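Local coordinates for protein beta-hydroxyacid dehydrogenase, 3-hydroxyisobutyrate dehydrogenase (Saccharomonospora xinjiangensis XJ-54, PDB 6GRL) that probably acts as an NADPH-dependent imine reductase, an S-selective oxidoreductase associated with reductive amination, at residues P22-G27 / V74-F79. Sequence-based numbering, arbitrary orientation.
Sequences PVTVLG and VEASRF
Thr24 meets the 74-79 segment through both its backbone and its hydroxyl. Its amide N donates a hydrogen bond to Phe79 O at 2.9 Å. The same oxygen receives a CA-H...O contact from Val23 CA at 3.5 Å. On the side chain, a chi1 of -71° sets OG1 beside the backbone N and anti to the carbonyl carbon, where it lies 2.7 Å from Ser77 OG; Ser77 OG is also 2.7 Å from a water. Both approaches of the Ser77 hydroxyl are somewhat doubtful, since this side chain adopts a second conformer. Next to this polar pair, Pro22 CB packs against Ser77 CB at 3.8 Å, while a second water receives Arg78 N and donates to Pro22 O at 2.6 Å.

Val23 and Phe79 point the same way, side by side, with Val23 CG1, in the conformer described, in the ring plane at the edge, 3.9 Å from Phe79 CD2. Val105, Val107 and helix 156-166 contribute further neighbours to this ring. Farther along, Leu26 CD1 touches Val74 CG1 loosely.

Thr24 OG1 is also hydrogen-bonded to Ala73 O, tying strand 23-26 to helix 70-74, and Lys104 NZ holds the turn at Val74 O and Ser77 O. The contact thus joins the first strand of the Rossmann-type domain to the turn leading into its parallel neighbour, 79-82. The amide of buried Thr24 is satisfied by Phe79 O and its hydroxyl by Ala73 O, so the polar atoms of one residue bind both strand 79-82 and the helix that precedes it, with apolar contacts at Val23-Phe79 and Leu26-Val74.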
ATOM      1  N   PRO A  22     -22.901  14.729  -4.320  1.00 12.12           N
ATOM      2  CA  PRO A  22     -22.557  14.278  -5.674  1.00 10.35           C
ATOM      3  C   PRO A  22     -21.087  13.900  -5.762  1.00 10.20           C
ATOM      4  O   PRO A  22     -20.230  14.511  -5.121  1.00 10.35           O
ATOM      5  CB  PRO A  22     -22.880  15.495  -6.549  1.00 10.42           C
ATOM      6  CG  PRO A  22     -23.880  16.277  -5.751  1.00 11.99           C
ATOM      7  CD  PRO A  22     -23.484  16.081  -4.317  1.00 13.06           C
ATOM      8  N   VAL A  23     -20.799  12.873  -6.557  1.00 10.14           N
ATOM      9  CA  VAL A  23     -19.445  12.349  -6.712  0.80  8.62           C
ATOM     10  C   VAL A  23     -19.177  12.113  -8.192  1.00  8.06           C
ATOM     11  O   VAL A  23     -20.053  11.637  -8.923  1.00 10.25           O
ATOM     12  CB  VAL A  23     -19.247  11.043  -5.908  0.80 11.48           C
ATOM     13  CG1 VAL A  23     -17.863  10.460  -6.151  0.80 13.81           C
ATOM     14  CG2 VAL A  23     -19.471  11.284  -4.422  0.80 12.40           C
ATOM     15  N   THR A  24     -17.968  12.446  -8.634  1.00  7.84           N
ATOM     16  CA  THR A  24     -17.502  12.136  -9.978  1.00  7.45           C
ATOM     17  C   THR A  24     -16.397  11.094  -9.879  1.00  7.19           C
ATOM     18  O   THR A  24     -15.492  11.228  -9.048  1.00  8.04           O
ATOM     19  CB  THR A  24     -16.988  13.388 -10.690  1.00  8.63           C
ATOM     20  OG1 THR A  24     -18.090  14.244 -11.008  1.00  9.95           O
ATOM     21  CG2 THR A  24     -16.251  13.015 -11.975  1.00  6.98           C
ATOM     22  N   VAL A  25     -16.479  10.055 -10.707  1.00  7.49           N
ATOM     23  CA  VAL A  25     -15.454   9.019 -10.779  1.00  6.96           C
ATOM     24  C   VAL A  25     -14.847   9.053 -12.174  1.00  6.02           C
ATOM     25  O   VAL A  25     -15.557   8.865 -13.170  1.00  8.17           O
ATOM     26  CB  VAL A  25     -16.014   7.623 -10.465  1.00  8.44           C
ATOM     27  CG1 VAL A  25     -14.917   6.574 -10.590  1.00 11.11           C
ATOM     28  CG2 VAL A  25     -16.619   7.597  -9.072  1.00  9.82           C
ATOM     29  N   LEU A  26     -13.539   9.294 -12.245  1.00  8.78           N
ATOM     30  CA  LEU A  26     -12.796   9.261 -13.501  1.00  8.76           C
ATOM     31  C   LEU A  26     -12.045   7.938 -13.578  1.00  7.99           C
ATOM     32  O   LEU A  26     -11.123   7.692 -12.795  1.00  8.73           O
ATOM     33  CB  LEU A  26     -11.825  10.435 -13.596  1.00  8.43           C
ATOM     34  CG  LEU A  26     -12.412  11.840 -13.497  1.00  7.95           C
ATOM     35  CD1 LEU A  26     -11.305  12.876 -13.588  1.00 10.67           C
ATOM     36  CD2 LEU A  26     -13.448  12.059 -14.589  1.00  8.54           C
ATOM     37  N   GLY A  27     -12.436   7.093 -14.528  1.00  9.74           N
ATOM     38  CA  GLY A  27     -11.804   5.802 -14.701  1.00  9.01           C
ATOM     39  C   GLY A  27     -12.719   4.658 -14.325  1.00  9.34           C
ATOM     40  O   GLY A  27     -13.143   4.548 -13.171  1.00  9.19           O
ATOM     41  N   VAL A  74     -16.048  16.510 -14.285  1.00 11.58           N
ATOM     42  CA  VAL A  74     -15.669  17.256 -13.087  1.00 10.23           C
ATOM     43  C   VAL A  74     -16.649  18.390 -12.817  1.00 12.54           C
ATOM     44  O   VAL A  74     -16.820  18.807 -11.664  1.00 12.30           O
ATOM     45  CB  VAL A  74     -14.221  17.774 -13.196  1.00 11.58           C
ATOM     46  CG1 VAL A  74     -13.250  16.618 -13.392  1.00 13.03           C
ATOM     47  CG2 VAL A  74     -14.088  18.799 -14.315  1.00 14.24           C
ATOM     48  N   GLU A  75     -17.314  18.905 -13.853  1.00 12.26           N
ATOM     49  CA  GLU A  75     -18.292  19.966 -13.655  1.00 13.04           C
ATOM     50  C   GLU A  75     -19.541  19.488 -12.926  1.00 15.74           C
ATOM     51  O   GLU A  75     -20.335  20.323 -12.478  1.00 17.29           O
ATOM     52  CB  GLU A  75     -18.683  20.579 -15.001  1.00 15.77           C
ATOM     53  CG  GLU A  75     -17.606  21.459 -15.606  1.00 18.56           C
ATOM     54  CD  GLU A  75     -17.930  21.896 -17.020  1.00 24.22           C
ATOM     55  OE1 GLU A  75     -18.937  21.417 -17.581  1.00 26.34           O
ATOM     56  OE2 GLU A  75     -17.171  22.719 -17.574  1.00 28.32           O
ATOM     57  N   ALA A  76     -19.729  18.178 -12.787  1.00 11.69           N
ATOM     58  CA  ALA A  76     -20.949  17.652 -12.194  1.00 11.68           C
ATOM     59  C   ALA A  76     -20.909  17.597 -10.672  1.00 16.22           C
ATOM     60  O   ALA A  76     -21.973  17.533 -10.047  1.00 17.41           O
ATOM     61  CB  ALA A  76     -21.232  16.251 -12.740  1.00 13.48           C
ATOM     62  N   SER A  77     -19.726  17.621 -10.057  1.00 11.62           N
ATOM     63  CA  SER A  77     -19.623  17.419  -8.617  0.86  9.95           C
ATOM     64  C   SER A  77     -18.441  18.199  -8.064  1.00  9.05           C
ATOM     65  O   SER A  77     -17.504  18.544  -8.789  1.00 13.21           O
ATOM     66  CB  SER A  77     -19.466  15.933  -8.261  0.86 10.37           C
ATOM     67  OG  SER A  77     -20.001  15.089  -9.266  0.86 10.07           O
ATOM     68  N   ARG A  78     -18.493  18.455  -6.754  1.00  8.98           N
ATOM     69  CA  ARG A  78     -17.359  19.029  -6.043  1.00  8.96           C
ATOM     70  C   ARG A  78     -16.340  17.960  -5.665  1.00  7.83           C
ATOM     71  O   ARG A  78     -15.145  18.251  -5.565  1.00  9.49           O
ATOM     72  CB  ARG A  78     -17.845  19.759  -4.786  1.00 13.88           C
ATOM     73  CG  ARG A  78     -16.735  20.220  -3.850  1.00 16.60           C
ATOM     74  CD  ARG A  78     -17.290  20.918  -2.622  1.00 22.49           C
ATOM     75  NE  ARG A  78     -16.231  21.514  -1.814  1.00 28.06           N
ATOM     76  CZ  ARG A  78     -15.777  21.003  -0.673  1.00 30.11           C
ATOM     77  NH1 ARG A  78     -16.294  19.880  -0.193  1.00 33.23           N
ATOM     78  NH2 ARG A  78     -14.809  21.620  -0.010  1.00 31.74           N
ATOM     79  N   PHE A  79     -16.796  16.724  -5.474  1.00  8.10           N
ATOM     80  CA  PHE A  79     -15.966  15.611  -5.027  1.00 10.05           C
ATOM     81  C   PHE A  79     -15.597  14.767  -6.243  1.00  8.92           C
ATOM     82  O   PHE A  79     -16.471  14.155  -6.866  1.00 12.76           O
ATOM     83  CB  PHE A  79     -16.727  14.793  -3.986  1.00  9.16           C
ATOM     84  CG  PHE A  79     -15.874  13.849  -3.193  1.00 13.18           C
ATOM     85  CD1 PHE A  79     -15.053  14.318  -2.181  1.00 17.31           C
ATOM     86  CD2 PHE A  79     -15.917  12.487  -3.438  1.00 14.44           C
ATOM     87  CE1 PHE A  79     -14.278  13.445  -1.440  1.00 20.50           C
ATOM     88  CE2 PHE A  79     -15.145  11.609  -2.700  1.00 15.06           C
ATOM     89  CZ  PHE A  79     -14.323  12.090  -1.700  1.00 17.94           C
TER
HETATM   90  O   HOH W   1     -20.047  16.994  -4.434  1.00 13.27           O
HETATM   91  O   HOH W   2     -22.359  13.907  -9.976  1.00 13.47           O